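Local coordinates for uncharacterized protein (Parabacteroides merdae ATCC 43184, PDB 4OPW) that is of unknown function but carries a putative auto-transporter adhesin head domain and probably takes part in cell adhesion, at residues Q124-V128 against G129-L133. Sequence-based numbering, arbitrary orientation.
With EDO (1,2-ethanediol), chain E.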
loop_
_atom_site.group_PDB
_atom_site.type_symbol
_atom_site.label_atom_id
_atom_site.label_comp_id
_atom_site.label_asym_id
_atom_site.label_seq_id
_atom_site.Cartn_x
_atom_site.Cartn_y
_atom_site.Cartn_z
ATOM N N GLN A 124 7.401 3.413 -9.405
ATOM C CA GLN A 124 8.843 3.441 -9.696
ATOM C C GLN A 124 9.627 2.750 -8.583
ATOM O O GLN A 124 9.062 2.435 -7.528
ATOM C CB GLN A 124 9.327 4.867 -9.957
ATOM C CG GLN A 124 8.874 5.388 -11.330
ATOM C CD GLN A 124 9.192 6.846 -11.561
ATOM O OE1 GLN A 124 8.305 7.674 -11.747
ATOM N NE2 GLN A 124 10.457 7.192 -11.589
ATOM N N LYS A 125 10.906 2.441 -8.834
ATOM C CA LYS A 125 11.706 1.627 -7.924
ATOM C C LYS A 125 11.665 2.109 -6.462
ATOM O O LYS A 125 11.908 3.277 -6.160
ATOM C CB LYS A 125 13.161 1.493 -8.409
ATOM C CG LYS A 125 13.985 0.474 -7.619
ATOM C CD LYS A 125 15.403 0.358 -8.167
ATOM C CE LYS A 125 16.145 -0.810 -7.565
ATOM N NZ LYS A 125 17.474 -1.002 -8.202
ATOM N N VAL A 126 11.343 1.172 -5.576
ATOM C CA VAL A 126 11.345 1.348 -4.123
ATOM C C VAL A 126 12.637 0.700 -3.606
ATOM O O VAL A 126 12.817 -0.513 -3.765
ATOM C CB VAL A 126 10.077 0.738 -3.471
ATOM C CG1 VAL A 126 10.116 0.863 -1.942
ATOM C CG2 VAL A 126 8.798 1.368 -4.045
ATOM N N GLU A 127 13.554 1.498 -3.041
ATOM C CA GLU A 127 14.813 0.960 -2.510
ATOM C C GLU A 127 14.914 1.361 -1.053
ATOM O O GLU A 127 15.242 2.503 -0.748
ATOM C CB GLU A 127 16.024 1.425 -3.338
ATOM C CG GLU A 127 17.333 0.850 -2.827
ATOM C CD GLU A 127 18.469 0.720 -3.818
ATOM O OE1 GLU A 127 18.354 1.243 -4.952
ATOM O OE2 GLU A 127 19.479 0.073 -3.455
ATOM N N VAL A 128 14.602 0.419 -0.156
ATOM C CA VAL A 128 14.562 0.670 1.285
ATOM C C VAL A 128 15.204 -0.465 2.053
ATOM O O VAL A 128 15.355 -1.549 1.509
ATOM C CB VAL A 128 13.081 0.875 1.758
ATOM C CG1 VAL A 128 12.476 2.163 1.189
ATOM C CG2 VAL A 128 12.198 -0.346 1.444
ATOM N N GLY A 129 15.562 -0.222 3.316
ATOM C CA GLY A 129 16.119 -1.262 4.170
ATOM C C GLY A 129 15.053 -2.273 4.559
ATOM O O GLY A 129 15.296 -3.477 4.537
ATOM N N LYS A 130 13.847 -1.794 4.868
ATOM C CA LYS A 130 12.733 -2.652 5.248
ATOM C C LYS A 130 11.455 -2.167 4.578
ATOM O O LYS A 130 11.139 -0.980 4.637
ATOM C CB LYS A 130 12.581 -2.661 6.778
ATOM C CG LYS A 130 11.490 -3.573 7.319
ATOM C CD LYS A 130 11.291 -3.300 8.795
ATOM C CE LYS A 130 10.375 -4.295 9.449
ATOM N NZ LYS A 130 10.295 -4.070 10.912
ATOM N N LEU A 131 10.734 -3.088 3.914
ATOM C CA LEU A 131 9.469 -2.764 3.230
ATOM C C LEU A 131 8.382 -3.573 3.895
ATOM O O LEU A 131 8.427 -4.797 3.893
ATOM C CB LEU A 131 9.564 -3.031 1.712
ATOM C CG LEU A 131 8.373 -2.579 0.827
ATOM C CD1 LEU A 131 8.125 -1.048 0.928
ATOM C CD2 LEU A 131 8.617 -2.970 -0.632
ATOM N N ASP A 132 7.445 -2.883 4.538
ATOM C CA ASP A 132 6.406 -3.514 5.333
ATOM C C ASP A 132 5.032 -3.169 4.770
ATOM O O ASP A 132 4.507 -2.069 4.980
ATOM C CB ASP A 132 6.589 -3.062 6.795
ATOM C CG ASP A 132 5.562 -3.555 7.790
ATOM O OD1 ASP A 132 4.738 -4.415 7.421
ATOM O OD2 ASP A 132 5.597 -3.089 8.943
ATOM N N LEU A 133 4.431 -4.146 4.060
ATOM C CA LEU A 133 3.172 -3.970 3.357
ATOM C C LEU A 133 2.057 -4.756 3.996
ATOM O O LEU A 133 2.205 -5.953 4.275
ATOM C CB LEU A 133 3.345 -4.402 1.897
ATOM C CG LEU A 133 4.573 -3.829 1.153
ATOM C CD1 LEU A 133 4.667 -4.391 -0.253
ATOM C CD2 LEU A 133 4.537 -2.302 1.102
HETATM C C1 EDO E . 18.603 -1.694 -0.396
HETATM O O1 EDO E . 19.868 -1.862 -1.022
HETATM C C2 EDO E . 18.484 -2.669 0.787
HETATM O O2 EDO E . 18.725 -3.995 0.333
#
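Val-126, Val-128 and Leu-131 meet on the inside of a corner of a parallel beta-helix-like solenoid. The strand 126-128 runs along one face. The chain bends at Gly-129, and the strand 130-136 sets off along the next face. The N-to-C directions of the short segments 126-128 and 130-133 differ by 118°. No hydrogen bond joins the two segments, and the inner side of the bend is filled by apolar groups.

Val-128 supplies the nearer methyl. Its CG2 lies 3.8 Å from Leu-131 CB and 3.4 Å from Lys-130 O. This branch sits between the backbone N and the carbonyl carbon of its own residue (chi1 -67°). Val-126 reaches Leu-131 with CG1, the branch anti to its backbone N, which is 4.0 Å from Leu-131 CD1. The two side chains cross at about a right angle. Leu-131 CD1 also comes within 4.2 Å of Val-128 CG2, so one methyl serves both valines.

All three residues are buried. Leu-110 of strand 109-114 touches both Val-126 and Leu-131. Leu-151 of strand 150-156 touches Leu-131. These strands are the parallel neighbours of strand 130-136, so Leu-131 is packed between the strands on its two sides. Backbone hydrogen bonds from Val-126 to Glu-145 and Lys-147, and from Val-128 to Lys-147, tie strand 126-128 to strand 139-147. Val-128 O also accepts a hydrogen bond from Thr-148 OG1.

Glu-127 and Lys-130 point away from the interior of the bend. A 1,2-ethanediol, probably from the crystallisation liquor, lies by the outer side. Its O1 donates a 3.1 Å hydrogen bond to Glu-127 OE2. It also hydrogen-bonds Asp-149 OD1, and its C2 is 3.4 Å from Val-128 O.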